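Local coordinates for protein hydrolase, haloacid dehalogenase-like family (Chlorobaculum tepidum, PDB 2HCF) that probably acts as a magnesium-dependent hydrolase of the haloacid dehalogenase family, binding magnesium at aspartates of its Rossmann-like core beneath a helical cap, at residues G13-E19 with D91-L95; D28-V33 with T78-L82; Y34-T40 with V57-L63; G47-A52 with A143-R149. One frame throughout, in Å; residues are numbered along the deposited sequence.

In this chain an inserted cap is joined at its stem, within itself and against the core. From the N terminus, strand 5-9 of the core leads into 13-19, which waits until 91-95 to be paired in contact 1, closing a long, largely helical loop. Within that loop, contact 2 packs helix 21-34 on helix 65-86, and contact 3, lying inside contact 2, joins 34-40 to 57-63; the two touch where Leu30 meets Thr36 and Val57. Contact 4 crosses the other three: 47-52 starts helix 50-59 of the cap, whereas 143-149 follows core strand 140-141. Contact 4 also touches contact 2, Asp50 lying against Tyr79.

Contact 1 (G13-E19 with D91-L95); sequences GTLLKVE and DITLL
A short antiparallel two-stranded ribbon joins 13-19 to 91-95 at the stem of the helical cap, beside the metal site. Strands 16-18 and 92-94 run 4.7 Å apart at 163°. Lys17 and Thr93 form the hydrogen-bonded pair, Lys17 N to Thr93 O and Thr93 N to Lys17 O both at 2.9 Å; Leu16 with Leu94 (CA-CA 4.4 Å) and Val18 with Ile92 (CA-CA 4.7 Å) are non-hydrogen-bonded pairs. Leu95 N donates to Leu15 O at 3.1 Å and Glu19 N to Asp91 O at 2.8 Å, extending the ladder. In haloacid dehalogenases this ribbon is the flap that follows the DxDx(T/V) strand, and a cap inserted between its strands, as here, is of the C1 type. Thr14 fits the last position of that motif, its OG1 hydrogen-bonded to the metal ligand Asp10. Gly13, with phi 77°, donates a backbone hydrogen bond from N to Leu16 O at 2.8 Å. One face carries Leu16 (p, p), Val18, Ile92 and Leu94: Leu16 CD2 meets Ile92 CG2 at 3.7 Å, and Val18 CG2 meets Ile92 CD1 at 3.8 Å, with helix 121-129 beyond. Leu95 (m, t) points toward 13-19, CG 3.8 Å from Leu16 CA and CD1 3.6 Å from Gly13 C. On the face of Lys17 and Thr93, a water donates to Asp91 O at 2.7 Å and to Lys17 O at 3.3 Å, and hydrogen-bonds Thr93 OG1 at 2.8 Å.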
loop_
_atom_site.group_PDB
_atom_site.type_symbol
_atom_site.label_atom_id
_atom_site.label_comp_id
_atom_site.label_asym_id
_atom_site.label_seq_id
_atom_site.Cartn_x
_atom_site.Cartn_y
_atom_site.Cartn_z
ATOM N N GLY A 13 1.673 -6.037 -4.667
ATOM C CA GLY A 13 2.403 -7.239 -4.204
ATOM C C GLY A 13 1.812 -7.939 -2.979
ATOM O O GLY A 13 2.425 -8.883 -2.468
ATOM N N THR A 14 0.644 -7.461 -2.512
ATOM C CA THR A 14 -0.095 -7.991 -1.381
ATOM C C THR A 14 -1.526 -8.354 -1.784
ATOM O O THR A 14 -1.959 -9.503 -1.625
ATOM C CB THR A 14 -0.134 -6.973 -0.237
ATOM O OG1 THR A 14 1.208 -6.639 0.171
ATOM C CG2 THR A 14 -0.884 -7.511 0.967
ATOM N N LEU A 15 -2.257 -7.378 -2.299
ATOM C CA LEU A 15 -3.613 -7.668 -2.837
ATOM C C LEU A 15 -3.619 -7.920 -4.330
ATOM O O LEU A 15 -4.416 -8.701 -4.838
ATOM C CB LEU A 15 -4.546 -6.505 -2.534
ATOM C CG LEU A 15 -4.720 -6.126 -1.058
ATOM C CD1 LEU A 15 -5.578 -4.843 -0.957
ATOM C CD2 LEU A 15 -5.380 -7.270 -0.315
ATOM N N LEU A 16 -2.777 -7.203 -5.045
ATOM C CA LEU A 16 -2.775 -7.273 -6.495
ATOM C C LEU A 16 -1.432 -6.828 -7.029
ATOM O O LEU A 16 -0.571 -6.342 -6.257
ATOM C CB LEU A 16 -3.902 -6.411 -7.073
ATOM C CG LEU A 16 -3.936 -4.900 -6.696
ATOM C CD1 LEU A 16 -2.962 -4.052 -7.523
ATOM C CD2 LEU A 16 -5.376 -4.370 -6.917
ATOM N N LYS A 17 -1.267 -7.041 -8.338
ATOM C CA LYS A 17 -0.153 -6.517 -9.124
ATOM C C LYS A 17 -0.669 -5.833 -10.353
ATOM O O LYS A 17 -1.763 -6.146 -10.841
ATOM C CB LYS A 17 0.801 -7.619 -9.555
ATOM C CG LYS A 17 1.566 -8.184 -8.370
ATOM C CD LYS A 17 2.524 -9.259 -8.772
ATOM C CE LYS A 17 3.213 -9.800 -7.510
ATOM N NZ LYS A 17 4.160 -10.912 -7.784
ATOM N N VAL A 18 0.135 -4.876 -10.827
ATOM C CA VAL A 18 -0.186 -4.101 -12.011
ATOM C C VAL A 18 0.844 -4.349 -13.077
ATOM O O VAL A 18 2.011 -4.554 -12.782
ATOM C CB VAL A 18 -0.218 -2.589 -11.730
ATOM C CG1 VAL A 18 -0.881 -1.841 -12.934
ATOM C CG2 VAL A 18 -1.012 -2.309 -10.459
ATOM N N GLU A 19 0.387 -4.254 -14.318
ATOM C CA GLU A 19 1.220 -4.426 -15.492
ATOM C C GLU A 19 2.263 -3.284 -15.579
ATOM O O GLU A 19 2.109 -2.270 -14.926
ATOM C CB GLU A 19 0.258 -4.515 -16.688
ATOM C CG GLU A 19 0.836 -4.737 -17.986
ATOM C CD GLU A 19 1.584 -6.016 -18.115
ATOM O OE1 GLU A 19 0.949 -7.090 -18.220
ATOM O OE2 GLU A 19 2.814 -5.920 -18.180
ATOM N N ASP A 91 -4.850 -5.056 -16.958
ATOM C CA ASP A 91 -3.576 -4.641 -16.367
ATOM C C ASP A 91 -3.420 -5.079 -14.904
ATOM O O ASP A 91 -2.319 -5.034 -14.379
ATOM C CB ASP A 91 -3.415 -3.112 -16.468
ATOM C CG ASP A 91 -3.335 -2.623 -17.910
ATOM O OD1 ASP A 91 -2.678 -3.297 -18.737
ATOM O OD2 ASP A 91 -3.908 -1.557 -18.222
ATOM N N ILE A 92 -4.512 -5.509 -14.259
ATOM C CA ILE A 92 -4.511 -5.829 -12.824
ATOM C C ILE A 92 -4.652 -7.340 -12.653
ATOM O O ILE A 92 -5.510 -7.985 -13.260
ATOM C CB ILE A 92 -5.684 -5.088 -12.027
ATOM C CG1 ILE A 92 -5.710 -3.579 -12.310
ATOM C CG2 ILE A 92 -5.585 -5.328 -10.524
ATOM C CD1 ILE A 92 -4.453 -2.801 -11.916
ATOM N N THR A 93 -3.813 -7.903 -11.814
ATOM C CA THR A 93 -3.874 -9.297 -11.453
ATOM C C THR A 93 -4.157 -9.364 -9.957
ATOM O O THR A 93 -3.348 -8.930 -9.172
ATOM C CB THR A 93 -2.503 -9.934 -11.723
ATOM O OG1 THR A 93 -2.281 -9.928 -13.135
ATOM C CG2 THR A 93 -2.409 -11.356 -11.180
ATOM N N LEU A 94 -5.323 -9.883 -9.587
ATOM C CA LEU A 94 -5.633 -10.147 -8.184
ATOM C C LEU A 94 -4.809 -11.357 -7.680
ATOM O O LEU A 94 -4.730 -12.379 -8.350
ATOM C CB LEU A 94 -7.149 -10.373 -8.061
ATOM C CG LEU A 94 -7.815 -9.927 -6.755
ATOM C CD1 LEU A 94 -7.872 -8.421 -6.685
ATOM C CD2 LEU A 94 -9.197 -10.495 -6.612
ATOM N N LEU A 95 -4.151 -11.236 -6.526
ATOM C CA LEU A 95 -3.307 -12.315 -6.024
ATOM C C LEU A 95 -4.128 -13.443 -5.409
ATOM O O LEU A 95 -5.351 -13.298 -5.232
ATOM C CB LEU A 95 -2.287 -11.736 -5.063
ATOM C CG LEU A 95 -1.383 -10.741 -5.771
ATOM C CD1 LEU A 95 -0.294 -10.232 -4.821
ATOM C CD2 LEU A 95 -0.730 -11.365 -7.010
HETATM O O HOH W 1 -1.221 -7.465 -13.813
#

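Contact 2 (D28-V33 with T78-L82); sequences DALIEV and TYIAL
Within the helical C1-type cap, long helices can pack closely where one presents a small residue, and helices 21-34 and 65-86 show how. Segments 28-33 and 78-82 are helical throughout; their axes approach to 9.2 Å with N-to-C directions 134° apart, an oblique crossing. The nearest CA atoms, those of Ala29 and Tyr79, lie 5.1 Å apart, as the short side chain of Ala29 permits. Van der Waals packing dominates. Ala29 CB points at the other helix, 3.6 Å from the backbone Tyr79 N and 3.8 Å from Thr78 CG2, with apolar partners in Tyr79 CB (4.0 Å) and Leu82 CD2 (4.5 Å). Leu82, with chi1 of -143° between wells, brings CD2 to 3.9 Å from Asp28 CB and 4.1 Å from Ala29 N. The Tyr79 side chain leads away from 28-33 and packs on Val25 and Leu26, earlier in helix 21-34, its OH hydrogen-bonded to Asn22. Polar groups find partners beyond the segments: Asp28 forms a salt bridge with Arg86, and Thr78 OG1 hydrogen-bonds Lys74 O. The m rotamer of Thr78 turns its methyl to helix 28-33, so that Thr78 CG2 lies 3.7 Å from Glu32 OE1, while Val33 CG2 rests 3.6 Å from Thr78 OG1.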
loop_
_atom_site.group_PDB
_atom_site.type_symbol
_atom_site.label_atom_id
_atom_site.label_comp_id
_atom_site.label_asym_id
_atom_site.label_seq_id
_atom_site.Cartn_x
_atom_site.Cartn_y
_atom_site.Cartn_z
ATOM N N ASP A 28 5.804 9.158 -18.206
ATOM C CA ASP A 28 5.078 10.084 -19.053
ATOM C C ASP A 28 4.552 11.334 -18.336
ATOM O O ASP A 28 4.506 12.415 -18.932
ATOM C CB ASP A 28 3.913 9.363 -19.760
ATOM C CG ASP A 28 4.375 8.531 -20.946
ATOM O OD1 ASP A 28 5.562 8.655 -21.331
ATOM O OD2 ASP A 28 3.564 7.757 -21.506
ATOM N N ALA A 29 4.134 11.187 -17.077
ATOM C CA ALA A 29 3.615 12.309 -16.316
ATOM C C ALA A 29 4.747 13.249 -15.931
ATOM O O ALA A 29 4.614 14.482 -16.030
ATOM C CB ALA A 29 2.874 11.821 -15.088
ATOM N N LEU A 30 5.874 12.687 -15.517
ATOM C CA LEU A 30 7.029 13.497 -15.195
ATOM C C LEU A 30 7.635 14.209 -16.418
ATOM O O LEU A 30 8.081 15.351 -16.312
ATOM C CB LEU A 30 8.093 12.642 -14.487
ATOM C CG LEU A 30 7.648 12.017 -13.171
ATOM C CD1 LEU A 30 8.777 11.238 -12.539
ATOM C CD2 LEU A 30 7.162 13.083 -12.165
ATOM N N ILE A 31 7.688 13.532 -17.563
ATOM C CA ILE A 31 8.127 14.193 -18.801
ATOM C C ILE A 31 7.229 15.398 -19.095
ATOM O O ILE A 31 7.701 16.488 -19.435
ATOM C CB ILE A 31 8.113 13.230 -20.004
ATOM C CG1 ILE A 31 9.243 12.203 -19.879
ATOM C CG2 ILE A 31 8.275 14.013 -21.324
ATOM C CD1 ILE A 31 9.093 10.979 -20.800
ATOM N N GLU A 32 5.927 15.197 -18.935
ATOM C CA GLU A 32 4.964 16.251 -19.170
ATOM C C GLU A 32 5.145 17.467 -18.268
ATOM O O GLU A 32 4.980 18.594 -18.719
ATOM C CB GLU A 32 3.539 15.730 -19.041
ATOM C CG GLU A 32 2.525 16.799 -19.364
ATOM C CD GLU A 32 1.092 16.274 -19.486
ATOM O OE1 GLU A 32 0.901 15.044 -19.705
ATOM O OE2 GLU A 32 0.165 17.131 -19.366
ATOM N N VAL A 33 5.502 17.249 -17.012
ATOM C CA VAL A 33 5.550 18.318 -16.024
ATOM C C VAL A 33 6.957 18.902 -15.899
ATOM O O VAL A 33 7.122 20.116 -15.908
ATOM C CB VAL A 33 5.046 17.812 -14.669
ATOM C CG1 VAL A 33 5.301 18.805 -13.551
ATOM C CG2 VAL A 33 3.523 17.495 -14.772
ATOM N N THR A 78 -1.208 14.810 -12.656
ATOM C CA THR A 78 -1.000 14.326 -14.023
ATOM C C THR A 78 -0.862 12.789 -14.024
ATOM O O THR A 78 -1.518 12.111 -14.814
ATOM C CB THR A 78 0.237 15.026 -14.675
ATOM O OG1 THR A 78 0.035 16.450 -14.691
ATOM C CG2 THR A 78 0.488 14.526 -16.114
ATOM N N TYR A 79 -0.062 12.264 -13.096
ATOM C CA TYR A 79 0.120 10.812 -12.926
ATOM C C TYR A 79 -1.228 10.106 -12.667
ATOM O O TYR A 79 -1.580 9.135 -13.336
ATOM C CB TYR A 79 1.115 10.536 -11.778
ATOM C CG TYR A 79 1.057 9.097 -11.305
ATOM C CD1 TYR A 79 1.520 8.075 -12.102
ATOM C CD2 TYR A 79 0.483 8.770 -10.085
ATOM C CE1 TYR A 79 1.435 6.747 -11.700
ATOM C CE2 TYR A 79 0.396 7.453 -9.667
ATOM C CZ TYR A 79 0.869 6.446 -10.487
ATOM O OH TYR A 79 0.788 5.136 -10.101
ATOM N N ILE A 80 -1.992 10.635 -11.714
ATOM C CA ILE A 80 -3.273 10.041 -11.347
ATOM C C ILE A 80 -4.226 10.024 -12.542
ATOM O O ILE A 80 -4.854 8.998 -12.836
ATOM C CB ILE A 80 -3.919 10.799 -10.139
ATOM C CG1 ILE A 80 -3.096 10.558 -8.879
ATOM C CG2 ILE A 80 -5.355 10.383 -9.945
ATOM C CD1 ILE A 80 -3.364 11.515 -7.739
ATOM N N ALA A 81 -4.346 11.163 -13.213
ATOM C CA ALA A 81 -5.253 11.289 -14.339
ATOM C C ALA A 81 -4.846 10.350 -15.467
ATOM O O ALA A 81 -5.686 9.657 -16.057
ATOM C CB ALA A 81 -5.269 12.722 -14.838
ATOM N N LEU A 82 -3.544 10.286 -15.736
ATOM C CA LEU A 82 -3.040 9.403 -16.801
ATOM C C LEU A 82 -3.255 7.927 -16.460
ATOM O O LEU A 82 -3.626 7.138 -17.335
ATOM C CB LEU A 82 -1.563 9.667 -17.022
ATOM C CG LEU A 82 -1.042 9.602 -18.444
ATOM C CD1 LEU A 82 -1.954 10.343 -19.435
ATOM C CD2 LEU A 82 0.379 10.183 -18.431
#

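Contact 3 (Y34-T40 with V57-L63); sequences YGTEGST and VLSNVGL
In the helical cap, the chain leaving helix 21-34 folds back over residues 57-63, the last part of helix 50-59 and the turn after it, as a loop shaped by an ST turn and held to them by one backbone and one side-chain hydrogen bond. Tyr34 ends the first helix, and Gly35 breaks it with phi 92° and psi -16°, angles that call for glycine. The ST turn follows: Thr36 OG1 (chi1 t) accepts from Gly38 N at 3.0 Å. Gly38 (phi 74°, psi -155°) passes so close that its CA lies 3.2 Å from Val57 O; a side chain would clash with that carbonyl. Val57 O in turn accepts from Ser39 N at 3.0 Å. A type I turn from Ser59 to Gly62 presents Val61 to the loop, its CG1 3.4 Å from Ser39 CB. Apolar packing covers the other end: Thr36 CG2 sits 4.2 Å from both Val61 CG2 and Leu63 CD1, and Leu63 CD2 is 3.8 Å from Tyr34 CD1. Leu58 (m, t) makes a CH-pi contact, CD1 3.6 Å from the Tyr34 ring centroid and over its face, while Tyr34 OH hydrogen-bonds Ile68 O. Asn60 ND2 donates to Ser39 O at 2.7 Å.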
loop_
_atom_site.group_PDB
_atom_site.type_symbol
_atom_site.label_atom_id
_atom_site.label_comp_id
_atom_site.label_asym_id
_atom_site.label_seq_id
_atom_site.Cartn_x
_atom_site.Cartn_y
_atom_site.Cartn_z
ATOM N N TYR A 34 7.961 18.041 -15.787
ATOM C CA TYR A 34 9.340 18.494 -15.596
ATOM C C TYR A 34 10.220 18.453 -16.858
ATOM O O TYR A 34 11.334 18.983 -16.847
ATOM C CB TYR A 34 10.025 17.641 -14.527
ATOM C CG TYR A 34 9.407 17.710 -13.154
ATOM C CD1 TYR A 34 9.738 18.731 -12.268
ATOM C CD2 TYR A 34 8.509 16.734 -12.732
ATOM C CE1 TYR A 34 9.184 18.769 -10.983
ATOM C CE2 TYR A 34 7.956 16.765 -11.473
ATOM C CZ TYR A 34 8.296 17.773 -10.603
ATOM O OH TYR A 34 7.718 17.790 -9.363
ATOM N N GLY A 35 9.749 17.796 -17.921
ATOM C CA GLY A 35 10.557 17.582 -19.119
ATOM C C GLY A 35 11.356 16.276 -19.152
ATOM O O GLY A 35 11.816 15.859 -20.200
ATOM N N THR A 36 11.514 15.628 -18.005
ATOM C CA THR A 36 12.295 14.409 -17.897
ATOM C C THR A 36 11.550 13.402 -17.032
ATOM O O THR A 36 10.828 13.787 -16.123
ATOM C CB THR A 36 13.667 14.683 -17.285
ATOM O OG1 THR A 36 14.413 13.462 -17.220
ATOM C CG2 THR A 36 13.560 15.296 -15.896
ATOM N N GLU A 37 11.730 12.120 -17.341
ATOM C CA GLU A 37 11.236 11.040 -16.483
ATOM C C GLU A 37 12.206 10.704 -15.379
ATOM O O GLU A 37 11.943 9.832 -14.565
ATOM C CB GLU A 37 10.917 9.770 -17.292
ATOM C CG GLU A 37 12.087 9.158 -18.076
ATOM C CD GLU A 37 11.740 7.786 -18.671
ATOM O OE1 GLU A 37 11.882 6.771 -17.954
ATOM O OE2 GLU A 37 11.337 7.718 -19.855
ATOM N N GLY A 38 13.320 11.417 -15.319
ATOM C CA GLY A 38 14.297 11.140 -14.326
ATOM C C GLY A 38 15.016 9.873 -14.707
ATOM O O GLY A 38 15.082 9.510 -15.882
ATOM N N SER A 39 15.562 9.207 -13.706
ATOM C CA SER A 39 16.401 8.054 -13.926
ATOM C C SER A 39 16.459 7.224 -12.667
ATOM O O SER A 39 16.860 7.711 -11.616
ATOM C CB SER A 39 17.829 8.507 -14.323
ATOM O OG SER A 39 18.624 7.428 -14.776
ATOM N N THR A 40 15.858 6.053 -12.677
ATOM C CA THR A 40 14.414 5.861 -12.908
ATOM C C THR A 40 14.183 4.402 -12.569
ATOM O O THR A 40 14.865 3.896 -11.670
ATOM C CB THR A 40 13.813 6.267 -14.295
ATOM O OG1 THR A 40 12.450 5.791 -14.357
ATOM C CG2 THR A 40 14.639 5.703 -15.521
ATOM N N VAL A 57 13.693 9.643 -8.334
ATOM C CA VAL A 57 14.046 9.552 -9.760
ATOM C C VAL A 57 14.447 10.898 -10.388
ATOM O O VAL A 57 15.281 10.936 -11.310
ATOM C CB VAL A 57 12.932 8.864 -10.571
ATOM C CG1 VAL A 57 12.590 7.508 -9.946
ATOM C CG2 VAL A 57 11.713 9.737 -10.660
ATOM N N LEU A 58 13.853 11.991 -9.892
ATOM C CA LEU A 58 14.200 13.338 -10.316
ATOM C C LEU A 58 15.486 13.817 -9.687
ATOM O O LEU A 58 16.331 14.428 -10.357
ATOM C CB LEU A 58 13.068 14.326 -10.022
ATOM C CG LEU A 58 11.787 14.041 -10.836
ATOM C CD1 LEU A 58 10.677 15.007 -10.455
ATOM C CD2 LEU A 58 12.064 14.101 -12.322
ATOM N N SER A 59 15.671 13.562 -8.402
ATOM C CA SER A 59 16.903 14.000 -7.782
ATOM C C SER A 59 18.135 13.261 -8.390
ATOM O O SER A 59 19.232 13.827 -8.450
ATOM C CB SER A 59 16.813 13.856 -6.265
ATOM O OG SER A 59 16.818 12.495 -5.916
ATOM N N ASN A 60 17.928 12.021 -8.863
ATOM C CA ASN A 60 18.956 11.236 -9.573
ATOM C C ASN A 60 19.500 11.936 -10.819
ATOM O O ASN A 60 20.675 11.763 -11.158
ATOM C CB ASN A 60 18.411 9.851 -9.983
ATOM C CG ASN A 60 18.354 8.854 -8.833
ATOM O OD1 ASN A 60 18.979 9.049 -7.792
ATOM N ND2 ASN A 60 17.623 7.746 -9.042
ATOM N N VAL A 61 18.666 12.718 -11.509
ATOM C CA VAL A 61 19.138 13.435 -12.676
ATOM C C VAL A 61 19.576 14.886 -12.375
ATOM O O VAL A 61 19.890 15.629 -13.291
ATOM C CB VAL A 61 18.140 13.358 -13.861
ATOM C CG1 VAL A 61 17.933 11.939 -14.265
ATOM C CG2 VAL A 61 16.822 14.023 -13.542
ATOM N N GLY A 62 19.610 15.269 -11.104
ATOM C CA GLY A 62 20.196 16.543 -10.678
ATOM C C GLY A 62 19.233 17.655 -10.275
ATOM O O GLY A 62 19.671 18.752 -9.952
ATOM N N LEU A 63 17.927 17.395 -10.294
ATOM C CA LEU A 63 16.945 18.381 -9.816
ATOM C C LEU A 63 17.046 18.598 -8.306
ATOM O O LEU A 63 17.199 17.654 -7.575
ATOM C CB LEU A 63 15.522 17.940 -10.155
ATOM C CG LEU A 63 14.973 18.234 -11.552
ATOM C CD1 LEU A 63 15.363 17.169 -12.557
ATOM C CD2 LEU A 63 13.449 18.387 -11.524
#

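Contact 4 (G47-A52 with A143-R149); sequences GKMDGA and ADDALDR
At the cleft between C1-type cap and Rossmann-like core, where haloacid dehalogenases keep their active site, the loop after strand 140-141 meets the start of cap helix 50-59. Ala143 opens the walk: its CB is 4.0 Å from Asp50 CB and 3.6 Å from CE of Met49, a selenomethionine at the N-cap position. Residues 143-145 have helical angles, after which Ala146 is extended (phi -169°, psi 159°). Ala146 O lies 3.3 Å from Met49 CE and takes a hydrogen bond of 2.8 Å from a water, which accepts a weak one from Gly51 N at 3.0 Å. Leu147 (m, t) puts CD2 3.7 Å from Gly51 C, a place where a CB on Gly51 would collide with it; Leu147 O faces Met49 CG at 3.1 Å and Ala52 CB at 3.7 Å. The all-m chain of Met49 thus fills the bend of the loop, with SE 4.0 Å from Arg149 CB. Arg149 stretches out (t, t, t) into the metal site, its NH2 in salt bridges to the magnesium ligand Asp10 and to Asp182, consistent with the basic residue of motif III in this superfamily. Its other terminal nitrogen reaches the cap: Arg149 NH1 donates to Gly47 O at 3.1 Å.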
loop_
_atom_site.group_PDB
_atom_site.type_symbol
_atom_site.label_atom_id
_atom_site.label_comp_id
_atom_site.label_asym_id
_atom_site.label_seq_id
_atom_site.Cartn_x
_atom_site.Cartn_y
_atom_site.Cartn_z
ATOM N N GLY A 47 7.300 -1.189 -2.013
ATOM C CA GLY A 47 7.131 -0.737 -0.652
ATOM C C GLY A 47 7.396 0.731 -0.401
ATOM O O GLY A 47 7.243 1.195 0.717
ATOM N N LYS A 48 7.768 1.480 -1.440
ATOM C CA LYS A 48 8.091 2.891 -1.289
ATOM C C LYS A 48 6.871 3.796 -1.567
ATOM O O LYS A 48 5.883 3.382 -2.170
ATOM C CB LYS A 48 9.318 3.233 -2.150
ATOM C CG LYS A 48 10.596 2.556 -1.606
ATOM C CD LYS A 48 11.717 2.542 -2.622
HETATM N N MSE A 49 6.933 5.018 -1.054
HETATM C CA MSE A 49 5.824 5.963 -1.166
HETATM C C MSE A 49 5.862 6.618 -2.558
HETATM O O MSE A 49 6.928 6.974 -3.008
HETATM C CB MSE A 49 5.976 7.020 -0.083
HETATM C CG MSE A 49 6.021 6.503 1.344
HETATM SE SE MSE A 49 4.295 5.751 1.857
HETATM C CE MSE A 49 3.244 6.955 1.425
ATOM N N ASP A 50 4.719 6.793 -3.231
ATOM C CA ASP A 50 4.715 7.428 -4.559
ATOM C C ASP A 50 5.468 8.787 -4.562
ATOM O O ASP A 50 6.207 9.109 -5.496
ATOM C CB ASP A 50 3.283 7.626 -5.063
ATOM C CG ASP A 50 2.698 6.407 -5.692
ATOM O OD1 ASP A 50 3.424 5.410 -5.878
ATOM O OD2 ASP A 50 1.473 6.432 -5.996
ATOM N N GLY A 51 5.340 9.559 -3.480
ATOM C CA GLY A 51 5.970 10.868 -3.424
ATOM C C GLY A 51 7.465 10.752 -3.325
ATOM O O GLY A 51 8.194 11.517 -3.939
ATOM N N ALA A 52 7.921 9.756 -2.581
ATOM C CA ALA A 52 9.343 9.534 -2.398
ATOM C C ALA A 52 9.972 9.023 -3.719
ATOM O O ALA A 52 11.120 9.346 -4.043
ATOM C CB ALA A 52 9.556 8.545 -1.284
ATOM N N ALA A 143 -0.123 7.822 0.195
ATOM C CA ALA A 143 1.002 8.709 -0.168
ATOM C C ALA A 143 0.618 10.189 -0.161
ATOM O O ALA A 143 1.486 11.064 -0.152
ATOM C CB ALA A 143 1.609 8.336 -1.511
ATOM N N ASP A 144 -0.671 10.483 -0.161
ATOM C CA ASP A 144 -1.098 11.867 0.062
ATOM C C ASP A 144 -0.707 12.379 1.444
ATOM O O ASP A 144 -0.600 13.585 1.660
ATOM C CB ASP A 144 -2.584 11.991 -0.141
ATOM C CG ASP A 144 -3.053 11.206 -1.342
ATOM O OD1 ASP A 144 -3.142 9.982 -1.198
ATOM O OD2 ASP A 144 -3.322 11.786 -2.417
ATOM N N ASP A 145 -0.470 11.462 2.367
ATOM C CA ASP A 145 -0.300 11.808 3.780
ATOM C C ASP A 145 1.137 11.968 4.242
ATOM O O ASP A 145 1.387 12.618 5.262
ATOM C CB ASP A 145 -0.982 10.747 4.641
ATOM C CG ASP A 145 -2.473 10.647 4.377
ATOM O OD1 ASP A 145 -3.120 11.704 4.297
ATOM O OD2 ASP A 145 -3.010 9.518 4.256
ATOM N N ALA A 146 2.075 11.359 3.523
ATOM C CA ALA A 146 3.484 11.434 3.893
ATOM C C ALA A 146 4.416 10.914 2.814
ATOM O O ALA A 146 4.030 10.120 1.979
ATOM C CB ALA A 146 3.727 10.650 5.171
ATOM N N LEU A 147 5.679 11.342 2.893
ATOM C CA LEU A 147 6.736 10.814 2.036
ATOM C C LEU A 147 7.393 9.594 2.690
ATOM O O LEU A 147 7.983 8.779 2.006
ATOM C CB LEU A 147 7.810 11.891 1.770
ATOM C CG LEU A 147 7.395 13.174 1.024
ATOM C CD1 LEU A 147 8.535 14.198 1.079
ATOM C CD2 LEU A 147 7.008 12.917 -0.415
ATOM N N ASP A 148 7.277 9.484 4.019
ATOM C CA ASP A 148 7.886 8.400 4.793
ATOM C C ASP A 148 6.821 7.429 5.296
ATOM O O ASP A 148 5.882 7.846 6.008
ATOM C CB ASP A 148 8.607 9.003 5.979
ATOM C CG ASP A 148 9.207 7.954 6.908
ATOM O OD1 ASP A 148 9.074 6.740 6.629
ATOM O OD2 ASP A 148 9.843 8.370 7.908
ATOM N N ARG A 149 6.971 6.151 4.933
ATOM C CA ARG A 149 5.942 5.112 5.204
ATOM C C ARG A 149 5.699 5.003 6.706
ATOM O O ARG A 149 4.622 4.647 7.157
ATOM C CB ARG A 149 6.326 3.721 4.649
ATOM C CG ARG A 149 5.106 2.784 4.524
ATOM C CD ARG A 149 5.436 1.360 4.135
ATOM N NE ARG A 149 4.171 0.694 3.909
ATOM C CZ ARG A 149 3.651 0.498 2.719
ATOM N NH1 ARG A 149 4.331 0.833 1.634
ATOM N NH2 ARG A 149 2.465 -0.082 2.608
HETATM O O HOH W 2 4.323 10.302 -0.769
#